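Local atomic coordinates of ATP phosphoribosyltransferase regulatory subunit (Bacillus halodurans, PDB entry 3OD1), a protein that probably acts with the HisG subunit in the first step of histidine biosynthesis and may allow feedback regulation of that step by histidine. Residues E52-V57 with I63-L68; P88-V93 with S305-P310. One frame throughout, in Å; residues are numbered along the deposited sequence.

Contact 1 of 2, residues E52-V57 with I63-L68; sequences EYYETV and ILDQQL
The small antiparallel sheet of strands 51-53, 78-81 and 69-72, part of the class II synthetase-like region of HisZ, is bridged here by Tyr-54, which reaches Asp-65 and Leu-68 on the loop that leads into strand 69-72. The tyrosine starts helix 54-60, right behind Tyr-53 at the N-cap. Its CG stands anti to the backbone N (chi1 166°), which carries the ring outward from the helix, across to the other segment. At the far end Tyr-54 OH donates a short hydrogen bond to Asp-65 OD1, 2.5 Å away. The hydroxyl comes in on the syn side of that oxygen, 19° out of the carboxylate plane. OD1 in turn lies in the plane of the ring at its edge, and Tyr-54 CE1 is 3.2 Å from this same Asp-65 OD1. Ring and carboxylate are steeply inclined to each other, their planes 65° apart, so they do not stack. Further back along the same edge sits Leu-68 CD1, 3.8 Å from Tyr-54 CE1, also in the ring plane. The receiving loop holds a short 3-10 segment, 65-67, tied by Gln-67 N to Leu-64 O at 2.8 Å and by Leu-68 N to Asp-65 O at 3.1 Å. A phenylalanine in place of Tyr-54 would probably leave Asp-65 OD1 facing a hydrocarbon edge without its donor. Asp-65 OD2 forms a salt bridge with Lys-70 NZ, and that lysine also makes a weak hydrogen bond with the tyrosine hydroxyl. Leu-68 continues onto Pro-83, while the tyrosine ring packs on Thr-78 and Val-80 of the central strand 78-81, between strand 51-53, whose end is part of the first segment, and strand 69-72, which follows the second.

Contact 2 of 2, residues P88-V93 with S305-P310; sequences PIARLV and SKFHRP
The Phe-307 ring lays one face on the backbone of helix 86-94, with Arg-91 N 3.9 Å above its centre and Ala-90 C nearer the rim. Over that same face, toward opposite rims, Ala-90 CB is 3.7 Å from Phe-307 CD2 and Arg-91 CB 3.5 Å from Phe-307 CE1. The second flat group, the Arg-309 guanidinium, is met at its edge by Val-93 O, almost exactly in plane. Arg-309 NH1 donates to Val-93 O at 3.0 Å with an N-H...O angle of 148°, approaching from above the carbonyl plane. Between these two anchors the short helix 303-306 ends in a Schellman motif: His-308, with positive phi, is the C' residue, and Arg-309 N and His-308 N turn back to Leu-304 O and Ser-305 O. Arg-309 CG is anti to the backbone N (chi1 -164°) and the chain runs extended to NE, which carries the guanidinium to Val-93, near the C-terminal end of helix 86-94; NH2 bonds Arg-100 O, and Tyr-102 adds a cation-pi contact. Arg-91 turns its own guanidinium away from Phe-307, to salt bridges with Glu-52 and with Asp-18 of the second subunit, whose Met-9 also packs on Phe-307.

From the N terminus, the chain leaves strand 51-53, winds through helix 54-60 and closes contact 1 as a short local loop before strand 69-72. Only after strand 78-81 does it reach helix 86-94 and open contact 2, which shuts some 210 residues later, just ahead of strand 313-319, and fastens the turn after helix 303-306 to helix 86-94. The two are therefore in series, neither nested nor crossed, with centres about 15 Å apart. They touch directly: Glu-52 OE2 and Arg-91 NH2 form a salt bridge at 2.8 Å, and Val-57 packs on Pro-88. The three-stranded sheet is thus joined to helix 86-94, which rests on strands 104-113 and 125-134 of the large mixed sheet. Both contacts also border the second subunit.

Contact 1 of 2, residues E52-V57 with I63-L68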
loop_
_atom_site.group_PDB
_atom_site.type_symbol
_atom_site.label_atom_id
_atom_site.label_comp_id
_atom_site.label_asym_id
_atom_site.label_seq_id
_atom_site.Cartn_x
_atom_site.Cartn_y
_atom_site.Cartn_z
ATOM N N GLU B 52 15.326 -2.353 -2.342
ATOM C CA GLU B 52 16.153 -2.510 -3.538
ATOM C C GLU B 52 17.614 -2.461 -3.097
ATOM O O GLU B 52 17.922 -1.987 -1.995
ATOM C CB GLU B 52 15.865 -1.401 -4.567
ATOM C CG GLU B 52 14.409 -1.300 -5.034
ATOM C CD GLU B 52 14.099 -2.166 -6.249
ATOM O OE1 GLU B 52 14.991 -2.905 -6.708
ATOM O OE2 GLU B 52 12.961 -2.109 -6.745
ATOM N N TYR B 53 18.518 -2.975 -3.929
ATOM C CA TYR B 53 19.948 -2.823 -3.665
ATOM C C TYR B 53 20.369 -1.374 -3.791
ATOM O O TYR B 53 19.944 -0.669 -4.704
ATOM C CB TYR B 53 20.783 -3.650 -4.645
ATOM C CG TYR B 53 20.826 -5.114 -4.321
ATOM C CD1 TYR B 53 21.440 -5.576 -3.166
ATOM C CD2 TYR B 53 20.250 -6.047 -5.183
ATOM C CE1 TYR B 53 21.473 -6.943 -2.878
ATOM C CE2 TYR B 53 20.282 -7.392 -4.910
ATOM C CZ TYR B 53 20.891 -7.838 -3.760
ATOM O OH TYR B 53 20.911 -9.189 -3.511
ATOM N N TYR B 54 21.219 -0.928 -2.877
ATOM C CA TYR B 54 21.762 0.421 -2.953
ATOM C C TYR B 54 22.641 0.624 -4.191
ATOM O O TYR B 54 22.512 1.625 -4.904
ATOM C CB TYR B 54 22.570 0.723 -1.696
ATOM C CG TYR B 54 23.441 1.944 -1.810
ATOM C CD1 TYR B 54 22.889 3.209 -1.941
ATOM C CD2 TYR B 54 24.823 1.835 -1.770
ATOM C CE1 TYR B 54 23.691 4.331 -2.033
ATOM C CE2 TYR B 54 25.631 2.948 -1.862
ATOM C CZ TYR B 54 25.064 4.190 -1.999
ATOM O OH TYR B 54 25.871 5.298 -2.090
ATOM N N GLU B 55 23.533 -0.331 -4.439
ATOM C CA GLU B 55 24.553 -0.162 -5.472
ATOM C C GLU B 55 23.970 -0.112 -6.881
ATOM O O GLU B 55 24.606 0.388 -7.793
ATOM C CB GLU B 55 25.620 -1.257 -5.370
ATOM C CG GLU B 55 26.508 -1.140 -4.139
ATOM C CD GLU B 55 27.289 0.173 -4.082
ATOM O OE1 GLU B 55 27.339 0.901 -5.101
ATOM O OE2 GLU B 55 27.858 0.475 -3.008
ATOM N N THR B 56 22.757 -0.626 -7.051
ATOM C CA THR B 56 22.103 -0.601 -8.353
ATOM C C THR B 56 21.011 0.473 -8.430
ATOM O O THR B 56 21.247 1.575 -8.917
ATOM C CB THR B 56 21.530 -1.987 -8.718
ATOM O OG1 THR B 56 20.581 -2.401 -7.723
ATOM C CG2 THR B 56 22.661 -3.022 -8.803
ATOM N N VAL B 57 19.820 0.150 -7.933
ATOM C CA VAL B 57 18.697 1.081 -7.951
ATOM C C VAL B 57 18.959 2.312 -7.082
ATOM O O VAL B 57 18.677 3.445 -7.484
ATOM C CB VAL B 57 17.405 0.368 -7.491
ATOM C CG1 VAL B 57 16.277 1.366 -7.273
ATOM C CG2 VAL B 57 17.023 -0.718 -8.496
ATOM N N ILE B 63 16.823 10.621 -6.361
ATOM C CA ILE B 63 16.959 11.028 -4.964
ATOM C C ILE B 63 18.429 11.073 -4.574
ATOM O O ILE B 63 19.175 10.134 -4.848
ATOM C CB ILE B 63 16.187 10.061 -4.033
ATOM C CG1 ILE B 63 14.766 9.884 -4.562
ATOM C CG2 ILE B 63 16.152 10.593 -2.607
ATOM C CD1 ILE B 63 14.056 11.195 -4.854
ATOM N N LEU B 64 18.844 12.172 -3.951
ATOM C CA LEU B 64 20.258 12.378 -3.626
ATOM C C LEU B 64 20.714 11.356 -2.613
ATOM O O LEU B 64 19.939 10.934 -1.756
ATOM C CB LEU B 64 20.487 13.788 -3.078
ATOM C CG LEU B 64 20.873 14.861 -4.097
ATOM C CD1 LEU B 64 20.384 14.505 -5.497
ATOM C CD2 LEU B 64 20.367 16.223 -3.650
ATOM N N ASP B 65 21.973 10.957 -2.710
ATOM C CA ASP B 65 22.502 9.902 -1.864
ATOM C C ASP B 65 22.240 10.152 -0.373
ATOM O O ASP B 65 21.901 9.235 0.371
ATOM C CB ASP B 65 23.994 9.732 -2.122
ATOM C CG ASP B 65 24.543 8.462 -1.518
ATOM O OD1 ASP B 65 24.461 7.393 -2.168
ATOM O OD2 ASP B 65 25.063 8.534 -0.388
ATOM N N GLN B 66 22.397 11.397 0.055
ATOM C CA GLN B 66 22.238 11.748 1.457
ATOM C C GLN B 66 20.784 11.590 1.914
ATOM O O GLN B 66 20.508 11.464 3.110
ATOM C CB GLN B 66 22.725 13.178 1.690
ATOM C CG GLN B 66 22.832 13.594 3.141
ATOM C CD GLN B 66 23.538 14.934 3.309
ATOM O OE1 GLN B 66 24.263 15.387 2.418
ATOM N NE2 GLN B 66 23.335 15.572 4.458
ATOM N N GLN B 67 19.859 11.588 0.962
ATOM C CA GLN B 67 18.430 11.450 1.268
ATOM C C GLN B 67 17.936 10.001 1.225
ATOM O O GLN B 67 16.762 9.742 1.475
ATOM C CB GLN B 67 17.593 12.286 0.299
ATOM C CG GLN B 67 17.567 13.768 0.606
ATOM C CD GLN B 67 16.889 14.063 1.925
ATOM O OE1 GLN B 67 15.712 13.739 2.120
ATOM N NE2 GLN B 67 17.625 14.681 2.845
ATOM N N LEU B 68 18.811 9.057 0.892
ATOM C CA LEU B 68 18.375 7.667 0.792
ATOM C C LEU B 68 18.269 7.039 2.169
ATOM O O LEU B 68 19.119 7.296 3.031
ATOM C CB LEU B 68 19.342 6.854 -0.066
ATOM C CG LEU B 68 19.485 7.285 -1.528
ATOM C CD1 LEU B 68 20.649 6.564 -2.168
ATOM C CD2 LEU B 68 18.193 7.001 -2.283
#

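Contact 2 of 2, residues P88-V93 with S305-P310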
loop_
_atom_site.group_PDB
_atom_site.type_symbol
_atom_site.label_atom_id
_atom_site.label_comp_id
_atom_site.label_asym_id
_atom_site.label_seq_id
_atom_site.Cartn_x
_atom_site.Cartn_y
_atom_site.Cartn_z
ATOM N N PRO B 88 12.868 1.750 -9.791
ATOM C CA PRO B 88 12.358 0.374 -9.744
ATOM C C PRO B 88 11.579 0.015 -11.006
ATOM O O PRO B 88 11.713 -1.102 -11.492
ATOM C CB PRO B 88 11.461 0.370 -8.494
ATOM C CG PRO B 88 12.133 1.387 -7.586
ATOM C CD PRO B 88 12.598 2.483 -8.537
ATOM N N ILE B 89 10.805 0.946 -11.557
ATOM C CA ILE B 89 10.071 0.624 -12.775
ATOM C C ILE B 89 11.041 0.414 -13.952
ATOM O O ILE B 89 10.827 -0.454 -14.790
ATOM C CB ILE B 89 8.982 1.666 -13.087
ATOM C CG1 ILE B 89 7.789 1.448 -12.143
ATOM C CG2 ILE B 89 8.546 1.568 -14.547
ATOM C CD1 ILE B 89 6.749 2.528 -12.206
ATOM N N ALA B 90 12.123 1.183 -13.989
ATOM C CA ALA B 90 13.128 0.990 -15.033
ATOM C C ALA B 90 13.726 -0.418 -14.941
ATOM O O ALA B 90 13.899 -1.098 -15.960
ATOM C CB ALA B 90 14.219 2.052 -14.941
ATOM N N ARG B 91 14.033 -0.853 -13.720
ATOM C CA ARG B 91 14.533 -2.213 -13.507
ATOM C C ARG B 91 13.531 -3.244 -14.013
ATOM O O ARG B 91 13.889 -4.207 -14.688
ATOM C CB ARG B 91 14.854 -2.486 -12.026
ATOM C CG ARG B 91 15.377 -3.930 -11.770
ATOM C CD ARG B 91 15.642 -4.233 -10.283
ATOM N NE ARG B 91 14.502 -3.887 -9.428
ATOM C CZ ARG B 91 13.283 -4.409 -9.535
ATOM N NH1 ARG B 91 13.022 -5.328 -10.456
ATOM N NH2 ARG B 91 12.313 -4.002 -8.718
ATOM N N LEU B 92 12.267 -3.032 -13.674
ATOM C CA LEU B 92 11.205 -3.964 -14.028
ATOM C C LEU B 92 11.123 -4.070 -15.539
ATOM O O LEU B 92 11.086 -5.170 -16.099
ATOM C CB LEU B 92 9.886 -3.446 -13.453
ATOM C CG LEU B 92 8.762 -4.402 -13.078
ATOM C CD1 LEU B 92 7.575 -3.601 -12.595
ATOM C CD2 LEU B 92 8.377 -5.237 -14.273
ATOM N N VAL B 93 11.112 -2.912 -16.193
ATOM C CA VAL B 93 11.010 -2.810 -17.643
ATOM C C VAL B 93 12.139 -3.527 -18.380
ATOM O O VAL B 93 11.889 -4.167 -19.401
ATOM C CB VAL B 93 10.958 -1.333 -18.100
ATOM C CG1 VAL B 93 11.077 -1.226 -19.624
ATOM C CG2 VAL B 93 9.669 -0.685 -17.613
ATOM N N SER B 305 18.988 3.282 -20.087
ATOM C CA SER B 305 20.283 2.811 -20.578
ATOM C C SER B 305 21.102 2.181 -19.464
ATOM O O SER B 305 21.837 1.227 -19.698
ATOM C CB SER B 305 21.084 3.953 -21.205
ATOM O OG SER B 305 20.476 4.392 -22.403
ATOM N N LYS B 306 20.985 2.726 -18.255
ATOM C CA LYS B 306 21.694 2.179 -17.101
ATOM C C LYS B 306 21.208 0.781 -16.708
ATOM O O LYS B 306 21.892 0.075 -15.971
ATOM C CB LYS B 306 21.604 3.134 -15.911
ATOM C CG LYS B 306 22.343 4.428 -16.153
ATOM C CD LYS B 306 22.137 5.420 -15.041
ATOM C CE LYS B 306 22.764 6.763 -15.408
ATOM N NZ LYS B 306 22.634 7.726 -14.272
ATOM N N PHE B 307 20.029 0.393 -17.194
ATOM C CA PHE B 307 19.518 -0.966 -16.995
ATOM C C PHE B 307 19.641 -1.802 -18.261
ATOM O O PHE B 307 19.104 -2.908 -18.329
ATOM C CB PHE B 307 18.061 -0.941 -16.523
ATOM C CG PHE B 307 17.908 -0.421 -15.141
ATOM C CD1 PHE B 307 18.004 -1.275 -14.059
ATOM C CD2 PHE B 307 17.720 0.934 -14.915
ATOM C CE1 PHE B 307 17.884 -0.792 -12.767
ATOM C CE2 PHE B 307 17.611 1.427 -13.635
ATOM C CZ PHE B 307 17.690 0.559 -12.556
ATOM N N HIS B 308 20.330 -1.241 -19.256
ATOM C CA HIS B 308 20.665 -1.928 -20.501
ATOM C C HIS B 308 19.487 -2.148 -21.438
ATOM O O HIS B 308 19.513 -3.049 -22.279
ATOM C CB HIS B 308 21.407 -3.238 -20.219
ATOM C CG HIS B 308 22.527 -3.080 -19.242
ATOM N ND1 HIS B 308 22.525 -3.683 -18.000
ATOM C CD2 HIS B 308 23.665 -2.349 -19.305
ATOM C CE1 HIS B 308 23.626 -3.345 -17.351
ATOM N NE2 HIS B 308 24.332 -2.535 -18.119
ATOM N N ARG B 309 18.462 -1.317 -21.301
ATOM C CA ARG B 309 17.386 -1.284 -22.289
ATOM C C ARG B 309 17.077 0.164 -22.674
ATOM O O ARG B 309 15.980 0.669 -22.388
ATOM C CB ARG B 309 16.120 -1.976 -21.780
ATOM C CG ARG B 309 15.148 -2.295 -22.917
ATOM C CD ARG B 309 13.825 -2.893 -22.443
ATOM N NE ARG B 309 12.873 -2.929 -23.549
ATOM C CZ ARG B 309 11.621 -3.368 -23.469
ATOM N NH1 ARG B 309 11.139 -3.828 -22.326
ATOM N NH2 ARG B 309 10.851 -3.347 -24.551
ATOM N N PRO B 310 18.043 0.830 -23.333
ATOM C CA PRO B 310 17.948 2.274 -23.585
ATOM C C PRO B 310 16.585 2.643 -24.131
ATOM O O PRO B 310 16.061 1.953 -25.013
ATOM C CB PRO B 310 19.011 2.518 -24.663
ATOM C CG PRO B 310 19.989 1.409 -24.496
ATOM C CD PRO B 310 19.197 0.217 -24.018
#